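Local coordinates for protein glutamine amidotransferase subunit pdxT (Thermus thermophilus, PDB 2YWD) that probably hydrolyses glutamine to glutamate and ammonia and passes the ammonia to the PdxS subunit for pyridoxal 5'-phosphate synthesis, at residues A[3-8]-A[24-29]; A[146-151]-A[159-164]; A[35-40]-A[64-69]. One frame throughout, in Å; residues are numbered along the deposited sequence.

Contact 1: residues A[3-8]-A[24-29]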
loop_
_atom_site.group_PDB
_atom_site.type_symbol
_atom_site.label_atom_id
_atom_site.label_comp_id
_atom_site.label_asym_id
_atom_site.label_seq_id
_atom_site.Cartn_x
_atom_site.Cartn_y
_atom_site.Cartn_z
ATOM N N GLY A 3 19.408 -3.976 6.329
ATOM C CA GLY A 3 18.249 -3.513 5.511
ATOM C C GLY A 3 17.171 -2.875 6.367
ATOM O O GLY A 3 16.750 -3.441 7.379
ATOM N N VAL A 4 16.724 -1.690 5.965
ATOM C CA VAL A 4 15.695 -0.983 6.709
ATOM C C VAL A 4 14.378 -0.934 5.940
ATOM O O VAL A 4 13.424 -0.307 6.389
ATOM C CB VAL A 4 16.140 0.464 7.038
ATOM C CG1 VAL A 4 17.434 0.438 7.851
ATOM C CG2 VAL A 4 16.331 1.257 5.756
ATOM N N VAL A 5 14.330 -1.588 4.782
ATOM C CA VAL A 5 13.108 -1.601 3.974
ATOM C C VAL A 5 12.620 -3.028 3.748
ATOM O O VAL A 5 13.373 -3.891 3.297
ATOM C CB VAL A 5 13.329 -0.942 2.595
ATOM C CG1 VAL A 5 12.014 -0.897 1.827
ATOM C CG2 VAL A 5 13.891 0.466 2.765
ATOM N N GLY A 6 11.353 -3.274 4.058
ATOM C CA GLY A 6 10.817 -4.605 3.864
ATOM C C GLY A 6 9.553 -4.614 3.030
ATOM O O GLY A 6 8.925 -3.576 2.811
ATOM N N VAL A 7 9.197 -5.799 2.546
ATOM C CA VAL A 7 7.980 -5.994 1.763
ATOM C C VAL A 7 7.304 -7.201 2.403
ATOM O O VAL A 7 7.932 -8.245 2.559
ATOM C CB VAL A 7 8.288 -6.316 0.284
ATOM C CG1 VAL A 7 6.984 -6.460 -0.498
ATOM C CG2 VAL A 7 9.146 -5.212 -0.325
ATOM N N LEU A 8 6.042 -7.052 2.802
ATOM C CA LEU A 8 5.316 -8.158 3.426
ATOM C C LEU A 8 5.247 -9.279 2.401
ATOM O O LEU A 8 4.768 -9.073 1.284
ATOM C CB LEU A 8 3.910 -7.715 3.831
ATOM C CG LEU A 8 3.131 -8.675 4.732
ATOM C CD1 LEU A 8 3.881 -8.890 6.045
ATOM C CD2 LEU A 8 1.755 -8.096 5.003
ATOM N N LEU A 24 16.411 1.591 -6.540
ATOM C CA LEU A 24 16.718 2.621 -5.561
ATOM C C LEU A 24 17.950 2.186 -4.763
ATOM O O LEU A 24 18.314 2.814 -3.769
ATOM C CB LEU A 24 15.529 2.837 -4.616
ATOM C CG LEU A 24 14.234 3.366 -5.246
ATOM C CD1 LEU A 24 13.218 3.642 -4.147
ATOM C CD2 LEU A 24 14.510 4.643 -6.027
ATOM N N GLY A 25 18.580 1.105 -5.213
ATOM C CA GLY A 25 19.762 0.589 -4.544
ATOM C C GLY A 25 19.429 -0.151 -3.260
ATOM O O GLY A 25 20.306 -0.387 -2.426
ATOM N N ILE A 26 18.163 -0.533 -3.113
ATOM C CA ILE A 26 17.689 -1.229 -1.918
ATOM C C ILE A 26 17.518 -2.735 -2.113
ATOM O O ILE A 26 17.027 -3.185 -3.144
ATOM C CB ILE A 26 16.317 -0.655 -1.457
ATOM C CG1 ILE A 26 16.467 0.810 -1.029
ATOM C CG2 ILE A 26 15.743 -1.495 -0.320
ATOM C CD1 ILE A 26 17.203 1.002 0.274
ATOM N N GLU A 27 17.953 -3.506 -1.121
ATOM C CA GLU A 27 17.782 -4.952 -1.144
ATOM C C GLU A 27 16.700 -5.185 -0.099
ATOM O O GLU A 27 16.972 -5.226 1.099
ATOM C CB GLU A 27 19.076 -5.674 -0.759
ATOM C CG GLU A 27 20.050 -5.821 -1.917
ATOM C CD GLU A 27 19.446 -6.579 -3.091
ATOM O OE1 GLU A 27 18.998 -7.729 -2.890
ATOM O OE2 GLU A 27 19.420 -6.025 -4.214
ATOM N N ALA A 28 15.465 -5.305 -0.574
ATOM C CA ALA A 28 14.308 -5.481 0.290
ATOM C C ALA A 28 14.294 -6.761 1.108
ATOM O O ALA A 28 14.633 -7.836 0.620
ATOM C CB ALA A 28 13.036 -5.390 -0.539
ATOM N N LYS A 29 13.888 -6.625 2.363
ATOM C CA LYS A 29 13.793 -7.760 3.264
ATOM C C LYS A 29 12.390 -8.351 3.150
ATOM O O LYS A 29 11.396 -7.632 3.234
ATOM C CB LYS A 29 14.060 -7.307 4.706
ATOM C CG LYS A 29 13.653 -8.309 5.783
ATOM C CD LYS A 29 14.309 -9.666 5.584
ATOM C CE LYS A 29 13.794 -10.679 6.603
ATOM N NZ LYS A 29 14.398 -12.032 6.412
HETATM O O HOH W 1 16.327 -2.918 3.211
#

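Contact 2: residues A[146-151]-A[159-164]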
loop_
_atom_site.group_PDB
_atom_site.type_symbol
_atom_site.label_atom_id
_atom_site.label_comp_id
_atom_site.label_asym_id
_atom_site.label_seq_id
_atom_site.Cartn_x
_atom_site.Cartn_y
_atom_site.Cartn_z
ATOM N N GLU A 146 -10.826 13.379 7.367
ATOM C CA GLU A 146 -10.322 14.745 7.254
ATOM C C GLU A 146 -8.796 14.859 7.266
ATOM O O GLU A 146 -8.230 15.749 6.630
ATOM C CB GLU A 146 -10.918 15.606 8.375
ATOM C CG GLU A 146 -10.536 17.072 8.310
ATOM C CD GLU A 146 -11.305 17.918 9.310
ATOM O OE1 GLU A 146 -12.546 18.011 9.179
ATOM O OE2 GLU A 146 -10.669 18.482 10.228
ATOM N N GLY A 147 -8.129 13.962 7.984
ATOM C CA GLY A 147 -6.677 14.016 8.045
ATOM C C GLY A 147 -5.961 13.298 6.912
ATOM O O GLY A 147 -4.750 13.065 6.986
ATOM N N VAL A 148 -6.695 12.950 5.858
ATOM C CA VAL A 148 -6.105 12.243 4.723
ATOM C C VAL A 148 -5.866 13.163 3.533
ATOM O O VAL A 148 -6.749 13.916 3.122
ATOM C CB VAL A 148 -6.997 11.069 4.276
ATOM C CG1 VAL A 148 -6.324 10.305 3.141
ATOM C CG2 VAL A 148 -7.256 10.141 5.454
ATOM N N GLU A 149 -4.660 13.098 2.981
ATOM C CA GLU A 149 -4.292 13.926 1.844
ATOM C C GLU A 149 -4.381 13.150 0.528
ATOM O O GLU A 149 -3.941 12.004 0.445
ATOM C CB GLU A 149 -2.870 14.460 2.055
ATOM C CG GLU A 149 -2.285 15.220 0.882
ATOM C CD GLU A 149 -0.951 15.864 1.225
ATOM O OE1 GLU A 149 -0.105 15.186 1.852
ATOM O OE2 GLU A 149 -0.747 17.044 0.863
ATOM N N VAL A 150 -4.965 13.768 -0.492
ATOM C CA VAL A 150 -5.074 13.124 -1.800
ATOM C C VAL A 150 -3.907 13.601 -2.652
ATOM O O VAL A 150 -3.814 14.784 -2.977
ATOM C CB VAL A 150 -6.402 13.488 -2.509
ATOM C CG1 VAL A 150 -6.447 12.846 -3.891
ATOM C CG2 VAL A 150 -7.582 13.017 -1.672
ATOM N N LEU A 151 -3.015 12.682 -3.007
ATOM C CA LEU A 151 -1.842 13.023 -3.807
ATOM C C LEU A 151 -2.044 12.825 -5.307
ATOM O O LEU A 151 -1.277 13.352 -6.112
ATOM C CB LEU A 151 -0.642 12.197 -3.342
ATOM C CG LEU A 151 -0.243 12.386 -1.877
ATOM C CD1 LEU A 151 0.883 11.421 -1.526
ATOM C CD2 LEU A 151 0.195 13.828 -1.650
ATOM N N VAL A 159 -6.782 8.194 -6.000
ATOM C CA VAL A 159 -6.149 6.901 -6.263
ATOM C C VAL A 159 -4.829 6.740 -5.511
ATOM O O VAL A 159 -4.277 5.644 -5.445
ATOM C CB VAL A 159 -5.911 6.670 -7.774
ATOM C CG1 VAL A 159 -7.257 6.595 -8.494
ATOM C CG2 VAL A 159 -5.050 7.776 -8.353
ATOM N N LEU A 160 -4.320 7.839 -4.963
ATOM C CA LEU A 160 -3.091 7.817 -4.164
ATOM C C LEU A 160 -3.362 8.744 -2.988
ATOM O O LEU A 160 -3.616 9.932 -3.177
ATOM C CB LEU A 160 -1.881 8.329 -4.953
ATOM C CG LEU A 160 -0.571 8.346 -4.142
ATOM C CD1 LEU A 160 -0.201 6.917 -3.746
ATOM C CD2 LEU A 160 0.559 8.969 -4.956
ATOM N N VAL A 161 -3.326 8.197 -1.775
ATOM C CA VAL A 161 -3.602 8.999 -0.594
ATOM C C VAL A 161 -2.538 8.819 0.475
ATOM O O VAL A 161 -1.860 7.794 0.527
ATOM C CB VAL A 161 -4.974 8.644 0.011
ATOM C CG1 VAL A 161 -6.069 8.838 -1.029
ATOM C CG2 VAL A 161 -4.967 7.207 0.515
ATOM N N ARG A 162 -2.406 9.823 1.332
ATOM C CA ARG A 162 -1.418 9.786 2.399
ATOM C C ARG A 162 -1.979 10.287 3.725
ATOM O O ARG A 162 -2.743 11.250 3.771
ATOM C CB ARG A 162 -0.198 10.627 2.011
ATOM C CG ARG A 162 0.833 10.782 3.123
ATOM C CD ARG A 162 2.046 11.589 2.675
ATOM N NE ARG A 162 2.982 11.798 3.780
ATOM C CZ ARG A 162 4.158 12.412 3.676
ATOM N NH1 ARG A 162 4.571 12.889 2.508
ATOM N NH2 ARG A 162 4.925 12.554 4.749
ATOM N N GLN A 163 -1.597 9.606 4.797
ATOM C CA GLN A 163 -2.003 9.967 6.144
ATOM C C GLN A 163 -0.756 9.798 6.992
ATOM O O GLN A 163 -0.450 8.694 7.443
ATOM C CB GLN A 163 -3.104 9.034 6.644
ATOM C CG GLN A 163 -3.476 9.249 8.098
ATOM C CD GLN A 163 -4.468 8.218 8.595
ATOM O OE1 GLN A 163 -5.633 8.214 8.196
ATOM N NE2 GLN A 163 -4.007 7.330 9.467
ATOM N N GLY A 164 -0.026 10.892 7.192
ATOM C CA GLY A 164 1.194 10.818 7.976
ATOM C C GLY A 164 2.218 9.963 7.253
ATOM O O GLY A 164 2.581 10.256 6.114
#

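Contact 3: residues A[35-40]-A[64-69]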
loop_
_atom_site.group_PDB
_atom_site.type_symbol
_atom_site.label_atom_id
_atom_site.label_comp_id
_atom_site.label_asym_id
_atom_site.label_seq_id
_atom_site.Cartn_x
_atom_site.Cartn_y
_atom_site.Cartn_z
ATOM N N GLU A 35 9.093 -11.036 13.802
ATOM C CA GLU A 35 10.475 -10.701 14.132
ATOM C C GLU A 35 11.158 -9.955 12.991
ATOM O O GLU A 35 12.087 -9.184 13.217
ATOM C CB GLU A 35 11.283 -11.969 14.435
ATOM C CG GLU A 35 10.935 -12.681 15.735
ATOM C CD GLU A 35 9.531 -13.251 15.743
ATOM O OE1 GLU A 35 9.104 -13.804 14.703
ATOM O OE2 GLU A 35 8.862 -13.158 16.796
ATOM N N HIS A 36 10.698 -10.195 11.767
ATOM C CA HIS A 36 11.272 -9.555 10.587
ATOM C C HIS A 36 11.036 -8.048 10.542
ATOM O O HIS A 36 11.673 -7.339 9.760
ATOM C CB HIS A 36 10.697 -10.188 9.318
ATOM C CG HIS A 36 11.065 -11.627 9.137
ATOM N ND1 HIS A 36 10.425 -12.447 8.234
ATOM C CD2 HIS A 36 12.014 -12.390 9.732
ATOM C CE1 HIS A 36 10.960 -13.654 8.280
ATOM N NE2 HIS A 36 11.927 -13.647 9.182
ATOM N N LEU A 37 10.119 -7.561 11.373
ATOM C CA LEU A 37 9.808 -6.135 11.409
ATOM C C LEU A 37 10.881 -5.338 12.146
ATOM O O LEU A 37 11.014 -4.128 11.958
ATOM C CB LEU A 37 8.456 -5.907 12.092
ATOM C CG LEU A 37 7.213 -6.498 11.423
ATOM C CD1 LEU A 37 6.028 -6.346 12.356
ATOM C CD2 LEU A 37 6.949 -5.796 10.095
ATOM N N GLU A 38 11.649 -6.022 12.986
ATOM C CA GLU A 38 12.692 -5.364 13.760
ATOM C C GLU A 38 13.753 -4.740 12.864
ATOM O O GLU A 38 14.277 -5.388 11.958
ATOM C CB GLU A 38 13.341 -6.368 14.714
ATOM C CG GLU A 38 14.378 -5.765 15.637
ATOM C CD GLU A 38 14.936 -6.783 16.612
ATOM O OE1 GLU A 38 15.542 -7.779 16.156
ATOM O OE2 GLU A 38 14.766 -6.589 17.834
ATOM N N GLY A 39 14.062 -3.474 13.124
ATOM C CA GLY A 39 15.067 -2.781 12.340
ATOM C C GLY A 39 14.553 -2.083 11.093
ATOM O O GLY A 39 15.302 -1.361 10.436
ATOM N N LEU A 40 13.281 -2.284 10.756
ATOM C CA LEU A 40 12.722 -1.653 9.565
ATOM C C LEU A 40 12.244 -0.226 9.804
ATOM O O LEU A 40 11.755 0.108 10.883
ATOM C CB LEU A 40 11.543 -2.470 9.020
ATOM C CG LEU A 40 11.782 -3.870 8.452
ATOM C CD1 LEU A 40 10.446 -4.446 7.999
ATOM C CD2 LEU A 40 12.767 -3.811 7.280
ATOM N N ASP A 64 -0.802 -6.781 14.581
ATOM C CA ASP A 64 -0.722 -6.094 15.862
ATOM C C ASP A 64 0.599 -5.356 16.093
ATOM O O ASP A 64 0.601 -4.235 16.605
ATOM C CB ASP A 64 -0.997 -7.100 16.981
ATOM C CG ASP A 64 -2.384 -7.719 16.863
ATOM O OD1 ASP A 64 -2.568 -8.881 17.280
ATOM O OD2 ASP A 64 -3.294 -7.034 16.350
ATOM N N GLU A 65 1.716 -5.969 15.709
ATOM C CA GLU A 65 3.020 -5.331 15.884
ATOM C C GLU A 65 3.130 -4.119 14.964
ATOM O O GLU A 65 3.654 -3.074 15.354
ATOM C CB GLU A 65 4.144 -6.324 15.585
ATOM C CG GLU A 65 5.560 -5.789 15.810
ATOM C CD GLU A 65 5.797 -5.282 17.227
ATOM O OE1 GLU A 65 5.149 -5.790 18.167
ATOM O OE2 GLU A 65 6.645 -4.383 17.405
ATOM N N VAL A 66 2.633 -4.251 13.740
ATOM C CA VAL A 66 2.679 -3.134 12.811
ATOM C C VAL A 66 1.846 -1.977 13.369
ATOM O O VAL A 66 2.271 -0.820 13.324
ATOM C CB VAL A 66 2.149 -3.539 11.418
ATOM C CG1 VAL A 66 1.947 -2.308 10.564
ATOM C CG2 VAL A 66 3.138 -4.485 10.739
ATOM N N ARG A 67 0.664 -2.284 13.900
ATOM C CA ARG A 67 -0.194 -1.244 14.462
ATOM C C ARG A 67 0.561 -0.479 15.553
ATOM O O ARG A 67 0.514 0.754 15.622
ATOM C CB ARG A 67 -1.478 -1.856 15.045
ATOM C CG ARG A 67 -2.457 -0.818 15.587
ATOM C CD ARG A 67 -3.782 -1.429 16.069
ATOM N NE ARG A 67 -4.550 -2.047 14.987
ATOM C CZ ARG A 67 -4.605 -3.354 14.752
ATOM N NH1 ARG A 67 -3.941 -4.205 15.528
ATOM N NH2 ARG A 67 -5.313 -3.812 13.725
ATOM N N LYS A 68 1.262 -1.226 16.399
ATOM C CA LYS A 68 2.037 -0.647 17.488
ATOM C C LYS A 68 3.176 0.226 16.952
ATOM O O LYS A 68 3.399 1.341 17.430
ATOM C CB LYS A 68 2.606 -1.768 18.361
ATOM C CG LYS A 68 3.505 -1.292 19.489
ATOM C CD LYS A 68 4.168 -2.468 20.190
ATOM C CE LYS A 68 5.152 -1.997 21.252
ATOM N NZ LYS A 68 6.194 -1.100 20.674
ATOM N N ARG A 69 3.886 -0.285 15.953
ATOM C CA ARG A 69 5.002 0.441 15.351
ATOM C C ARG A 69 4.566 1.752 14.690
ATOM O O ARG A 69 5.230 2.778 14.844
ATOM C CB ARG A 69 5.713 -0.452 14.324
ATOM C CG ARG A 69 6.474 -1.636 14.930
ATOM C CD ARG A 69 7.715 -1.172 15.687
ATOM N NE ARG A 69 8.640 -0.467 14.806
ATOM C CZ ARG A 69 9.410 -1.062 13.899
ATOM N NH1 ARG A 69 9.380 -2.381 13.757
ATOM N NH2 ARG A 69 10.191 -0.332 13.112
#

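Contact 1: residues A[3-8]-A[24-29]
Two backbone bonds around Lys29 close a beta-alpha-beta crossover, in which strand 5-8 leads through helix 14-22 to the parallel edge strand 29-31. Lys29 N donates to Val5 O at 2.9 Å and nearly straight (173°), and Lys29 O then accepts from Val7 N at 2.9 Å. Lys29 thus grips the chain on both sides of Gly6, its bridge partner. Gly6 CA passes 3.1 Å from Lys29 O, a close approach for which a residue without a side chain is suited.

Before the strand begins, Ile26 and Ala28 of the incoming chain lie beside the valines. Val5 and Ile26 cross at about a right angle, Val5 CB meeting Ile26 CG2 at 3.8 Å. Val5 CG2, anti to the carbonyl carbon (chi1 -176° puts CG1 anti to N), lies 4.1 Å from Ile26 CG2. Two residues further on in each segment, Val7 CG2 touches Ala28 CB at 3.9 Å. Leu21 of helix 14-22 packs on Val5, Val7 and Ala28 alike, while Leu186 of helix 180-189 reaches Val5 and Ile26.

Where the two chains splay apart, a water takes over: it accepts from Val5 N at 2.9 Å and donates to Glu27 O. Upstream, Gly25, with positive phi, is the C-prime residue of the Schellman motif that ends the helix. Strand, helix and return into a parallel neighbour are the beta-alpha-beta unit from which open alpha/beta sheets are built.

Contact 2: residues A[146-151]-A[159-164]
Arg162 and Glu149 form the hydrogen-bonded pair of an antiparallel beta hairpin made by strands 149-154 and 157-163. Glu149 N reaches Arg162 O at 2.8 Å, and Arg162 N returns to Glu149 O at the same distance. Toward the turn, Leu151 N donates to Leu160 O at 2.8 Å.

One face carries Val150 and Val161, against which strand 140-144 supplies Leu144. Val148, just before the strand, brings CG1 to 3.8 Å from Val161 CB. Gln163 turns its amide to the backbone of Val102 and Glu104, with Val148 CG2 beside OE1.

On the face of Glu149 and Arg162, the arginine can be followed outward. Its CB meets Leu151 CD1 at 3.8 Å. CG stands anti to the backbone N (chi1 174°), and the chain runs extended to NE; on the way CD passes Glu149 OE1 at 4.3 Å. Glu149 OE1 is 5.0 Å from Arg162 NE, a longer-range attraction without a salt bridge. Just before the tip, where NH1 bonds Tyr184 OH of helix 180-189, Arg162 NE donates to Gly164 O at 2.8 Å, in the carbonyl plane and 14° out of the guanidinium plane.

Contact 3: residues A[35-40]-A[64-69]
A side-chain-to-backbone contact, in which the Arg69 guanidinium bonds the carbonyls of Leu37 and Leu40, ties helix 62-71 to the connection between strands 29-31 and 42-45. Arg69 NH1 donates to Leu37 O at 3.0 Å and fairly straight (166°), and Arg69 NH2 makes a weak bond to Leu40 O at 2.8 Å. Both oxygens lie at the guanidinium edge, near its plane. At Leu37 O, however, NH1 comes from above the carbonyl plane, 65° out of it, while Leu40 N approaches from the opposite face. The bond from Leu40 N to Leu37 O, 3.2 Å, closes the type II turn from Leu37 to Leu40, whose Gly39 has the positive phi such a turn wants.

The arginine chain bends at chi2 and again at chi3, which places NE by Ser74 OG, beyond the helix, to which it hydrogen-bonds. Helix 62-71 belongs to the crossover from strand 42-45 to strand 76-80 in the parallel part of the central sheet, and Leu43 of the first of these strands lies against both Leu37 and Val66.

Leu37 supplies the apolar half of the contact. Its CD1 sits 3.5 Å from Glu65 CG and 3.8 Å from Val66 CG2. The leucine and the glutamate slide past each other in opposite directions, whereas Leu37 and Val66 cross at about a right angle. Leu37 CD2 lies 4.1 Å from the same Val66 CG2.

In the fold
Along the chain, contact 1 closes first, contact 3 follows and contact 2 comes last. Contacts 1 and 2 lie at the two edges of the seven-stranded mixed sheet, where strands 29-31 and 149-154 are outermost, with their centres 24 Å apart. Contact 3 is the neighbour of contact 1, centres 14 Å apart, and the two touch: Leu40 CD2 packs 3.6 Å from the backbone N of Gly6. Contacts 2 and 3 stay apart, about 10 Å between nearest atoms. Helix 180-189 packs on both contact 1 and contact 2. Between the sheet edges runs strand 76-80, which leads into the predicted nucleophile Cys81, while contact 3 lies away from the predicted sites.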